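Local coordinates for nuclear protein localization protein 4 homolog (Drosophila melanogaster, PDB 4RV0) that probably belongs to a complex that binds ubiquitinated proteins and supports export of misfolded proteins from the endoplasmic reticulum for proteasomal degradation, at residues Lys9-Val14 against Ile20-Ile25. Numbering follows the deposited sequence.
Sequences KILIRV and IKRIEI
Ile12 and Ile23 form the central hydrogen-bonded pair of an antiparallel beta hairpin, the first two strands of a ubiquitin-like domain, a hairpin that divides its two faces between core and partner. The backbone bonds Ile12 N to Ile23 O and Ile23 N to Ile12 O are both 2.7 Å, the former nearly straight at 178°. On the core face, Ile25 CG2 meets Ile12 CG1 at 4.0 Å: with chi1 at -176°, CG1 of Ile25 turns away from the backbone N and leaves CG2 between N and the carbonyl carbon. One pair further on, Val14 CG2 touches Ile23 CG1 at 3.9 Å. Helix 31-41 closes over this layer through Leu34 and Val38. Lys9 NZ and Glu24 OE1 stay 6.0 Å apart at the looser, exposed end. Against the other face packs a chain of another protein, where Arg13 and Arg22 each find an acidic side chain of that chain; Gly74 O also holds Arg13 NH1. A leucine in place of Arg22 would probably leave its acidic partner without a charged mate. Leu11 CD1 presses on Arg22 CB at 3.5 Å, while Leu11 CD2 sits 3.8 Å above one guanidinium face, displaced toward the rim.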
ATOM      1  N   LYS B   9      -6.860 -23.140  -5.701  1.00 23.32           N
ATOM      2  CA  LYS B   9      -7.287 -21.767  -5.406  1.00 23.57           C
ATOM      3  C   LYS B   9      -6.342 -20.632  -5.823  1.00 21.94           C
ATOM      4  O   LYS B   9      -5.119 -20.772  -5.808  1.00 20.32           O
ATOM      5  CB  LYS B   9      -7.642 -21.622  -3.924  1.00 22.46           C
ATOM      6  CG  LYS B   9      -8.834 -22.458  -3.496  1.00 24.58           C
ATOM      7  CD  LYS B   9      -9.388 -21.946  -2.176  1.00 31.38           C
ATOM      8  CE  LYS B   9     -10.487 -22.852  -1.650  1.00 33.75           C
ATOM      9  NZ  LYS B   9      -9.911 -23.929  -0.805  1.00 39.73           N
ATOM     10  N   ILE B  10      -6.931 -19.497  -6.189  1.00 20.40           N
ATOM     11  CA  ILE B  10      -6.161 -18.289  -6.466  1.00 18.49           C
ATOM     12  C   ILE B  10      -6.449 -17.209  -5.417  1.00 21.59           C
ATOM     13  O   ILE B  10      -7.367 -17.340  -4.595  1.00 18.35           O
ATOM     14  CB  ILE B  10      -6.434 -17.720  -7.880  1.00 17.16           C
ATOM     15  CG1 ILE B  10      -7.883 -17.249  -8.005  1.00 14.16           C
ATOM     16  CG2 ILE B  10      -6.069 -18.744  -8.962  1.00 18.94           C
ATOM     17  CD1 ILE B  10      -8.142 -16.435  -9.247  1.00 17.62           C
ATOM     18  N   LEU B  11      -5.653 -16.144  -5.449  1.00 19.18           N
ATOM     19  CA  LEU B  11      -5.816 -15.042  -4.516  1.00 14.39           C
ATOM     20  C   LEU B  11      -6.425 -13.846  -5.218  1.00 13.68           C
ATOM     21  O   LEU B  11      -5.891 -13.365  -6.230  1.00 13.08           O
ATOM     22  CB  LEU B  11      -4.470 -14.652  -3.877  1.00 14.26           C
ATOM     23  CG  LEU B  11      -4.505 -13.244  -3.262  1.00 15.38           C
ATOM     24  CD1 LEU B  11      -5.412 -13.216  -2.048  1.00 18.31           C
ATOM     25  CD2 LEU B  11      -3.141 -12.745  -2.873  1.00 19.31           C
ATOM     26  N   ILE B  12      -7.541 -13.362  -4.684  1.00 13.18           N
ATOM     27  CA  ILE B  12      -8.121 -12.107  -5.154  1.00 11.40           C
ATOM     28  C   ILE B  12      -8.046 -11.095  -4.026  1.00 11.54           C
ATOM     29  O   ILE B  12      -8.484 -11.375  -2.899  1.00 11.98           O
ATOM     30  CB  ILE B  12      -9.587 -12.251  -5.598  1.00 11.60           C
ATOM     31  CG1 ILE B  12      -9.697 -13.223  -6.777  1.00 11.96           C
ATOM     32  CG2 ILE B  12     -10.158 -10.889  -5.965  1.00  8.03           C
ATOM     33  CD1 ILE B  12      -8.866 -12.813  -7.995  1.00 13.01           C
ATOM     34  N   ARG B  13      -7.491  -9.922  -4.322  1.00  9.25           N
ATOM     35  CA  ARG B  13      -7.337  -8.889  -3.308  1.00 11.42           C
ATOM     36  C   ARG B  13      -8.446  -7.865  -3.435  1.00  8.50           C
ATOM     37  O   ARG B  13      -8.707  -7.340  -4.515  1.00  8.81           O
ATOM     38  CB  ARG B  13      -5.976  -8.213  -3.424  1.00 10.28           C
ATOM     39  CG  ARG B  13      -4.803  -9.171  -3.304  1.00 12.54           C
ATOM     40  CD  ARG B  13      -3.785  -8.893  -4.431  1.00 15.46           C
ATOM     41  NE  ARG B  13      -2.981  -7.731  -4.108  1.00 13.41           N
ATOM     42  CZ  ARG B  13      -2.446  -6.871  -4.971  1.00 13.09           C
ATOM     43  NH1 ARG B  13      -2.609  -7.002  -6.279  1.00 13.05           N
ATOM     44  NH2 ARG B  13      -1.726  -5.860  -4.501  1.00 10.13           N
ATOM     45  N   VAL B  14      -9.096  -7.581  -2.317  1.00  5.67           N
ATOM     46  CA  VAL B  14     -10.193  -6.630  -2.324  1.00  5.24           C
ATOM     47  C   VAL B  14      -9.816  -5.370  -1.574  1.00  5.75           C
ATOM     48  O   VAL B  14      -9.675  -5.400  -0.354  1.00  8.17           O
ATOM     49  CB  VAL B  14     -11.450  -7.213  -1.689  1.00  5.35           C
ATOM     50  CG1 VAL B  14     -12.577  -6.170  -1.740  1.00  5.90           C
ATOM     51  CG2 VAL B  14     -11.842  -8.521  -2.373  1.00  4.73           C
ATOM     52  N   ILE B  20      -6.865  -3.927   2.613  1.00  6.86           N
ATOM     53  CA  ILE B  20      -6.807  -4.887   1.518  1.00  9.18           C
ATOM     54  C   ILE B  20      -7.032  -6.308   2.011  1.00  9.49           C
ATOM     55  O   ILE B  20      -6.136  -6.920   2.613  1.00  9.50           O
ATOM     56  CB  ILE B  20      -5.461  -4.786   0.761  1.00  9.33           C
ATOM     57  CG1 ILE B  20      -5.305  -3.395   0.144  1.00  9.38           C
ATOM     58  CG2 ILE B  20      -5.367  -5.838  -0.325  1.00  6.96           C
ATOM     59  CD1 ILE B  20      -3.927  -3.171  -0.472  1.00 13.59           C
ATOM     60  N   LYS B  21      -8.209  -6.840   1.705  1.00  9.37           N
ATOM     61  CA  LYS B  21      -8.616  -8.159   2.183  1.00  8.64           C
ATOM     62  C   LYS B  21      -8.268  -9.202   1.149  1.00  8.54           C
ATOM     63  O   LYS B  21      -8.607  -9.059  -0.031  1.00  7.36           O
ATOM     64  CB  LYS B  21     -10.124  -8.175   2.484  1.00  9.46           C
ATOM     65  CG  LYS B  21     -10.725  -9.567   2.781  1.00 10.69           C
ATOM     66  CD  LYS B  21     -10.201 -10.150   4.071  1.00 10.89           C
ATOM     67  CE  LYS B  21     -10.682  -9.370   5.297  1.00 14.15           C
ATOM     68  NZ  LYS B  21     -10.072  -9.939   6.553  1.00 13.70           N
ATOM     69  N   ARG B  22      -7.574 -10.243   1.593  1.00  8.13           N
ATOM     70  CA  ARG B  22      -7.188 -11.330   0.711  1.00 11.89           C
ATOM     71  C   ARG B  22      -8.240 -12.427   0.678  1.00 11.77           C
ATOM     72  O   ARG B  22      -8.599 -12.987   1.720  1.00 16.84           O
ATOM     73  CB  ARG B  22      -5.829 -11.906   1.124  1.00 11.35           C
ATOM     74  CG  ARG B  22      -4.681 -10.973   0.797  1.00  9.97           C
ATOM     75  CD  ARG B  22      -3.324 -11.653   0.921  1.00 11.42           C
ATOM     76  NE  ARG B  22      -2.282 -10.759   0.431  1.00 11.09           N
ATOM     77  CZ  ARG B  22      -1.032 -11.120   0.185  1.00 13.79           C
ATOM     78  NH1 ARG B  22      -0.635 -12.378   0.384  1.00 13.94           N
ATOM     79  NH2 ARG B  22      -0.178 -10.219  -0.275  1.00 11.68           N
ATOM     80  N   ILE B  23      -8.732 -12.726  -0.523  1.00 11.04           N
ATOM     81  CA  ILE B  23      -9.713 -13.785  -0.711  1.00 13.59           C
ATOM     82  C   ILE B  23      -9.103 -14.921  -1.513  1.00 15.06           C
ATOM     83  O   ILE B  23      -8.706 -14.717  -2.664  1.00 14.43           O
ATOM     84  CB  ILE B  23     -10.938 -13.297  -1.491  1.00 12.51           C
ATOM     85  CG1 ILE B  23     -11.597 -12.080  -0.812  1.00 11.54           C
ATOM     86  CG2 ILE B  23     -11.929 -14.466  -1.709  1.00 13.48           C
ATOM     87  CD1 ILE B  23     -12.190 -12.369   0.563  1.00 12.46           C
ATOM     88  N   GLU B  24      -9.048 -16.111  -0.922  1.00 15.46           N
ATOM     89  CA  GLU B  24      -8.621 -17.299  -1.656  1.00 16.04           C
ATOM     90  C   GLU B  24      -9.851 -18.010  -2.200  1.00 19.95           C
ATOM     91  O   GLU B  24     -10.783 -18.326  -1.445  1.00 18.36           O
ATOM     92  CB  GLU B  24      -7.787 -18.238  -0.784  1.00 23.75           C
ATOM     93  CG  GLU B  24      -6.492 -17.613  -0.282  1.00 30.66           C
ATOM     94  CD  GLU B  24      -5.695 -18.539   0.619  1.00 43.75           C
ATOM     95  OE1 GLU B  24      -6.239 -19.579   1.056  1.00 46.93           O
ATOM     96  OE2 GLU B  24      -4.523 -18.214   0.905  1.00 45.63           O
ATOM     97  N   ILE B  25      -9.866 -18.231  -3.510  1.00 16.87           N
ATOM     98  CA  ILE B  25     -11.042 -18.763  -4.185  1.00 18.12           C
ATOM     99  C   ILE B  25     -10.647 -19.555  -5.435  1.00 20.42           C
ATOM    100  O   ILE B  25      -9.672 -19.230  -6.111  1.00 19.69           O
ATOM    101  CB  ILE B  25     -12.038 -17.619  -4.512  1.00 16.91           C
ATOM    102  CG1 ILE B  25     -13.317 -18.164  -5.138  1.00 14.69           C
ATOM    103  CG2 ILE B  25     -11.392 -16.562  -5.409  1.00 14.79           C
ATOM    104  CD1 ILE B  25     -14.389 -17.104  -5.303  1.00 15.29           C
TER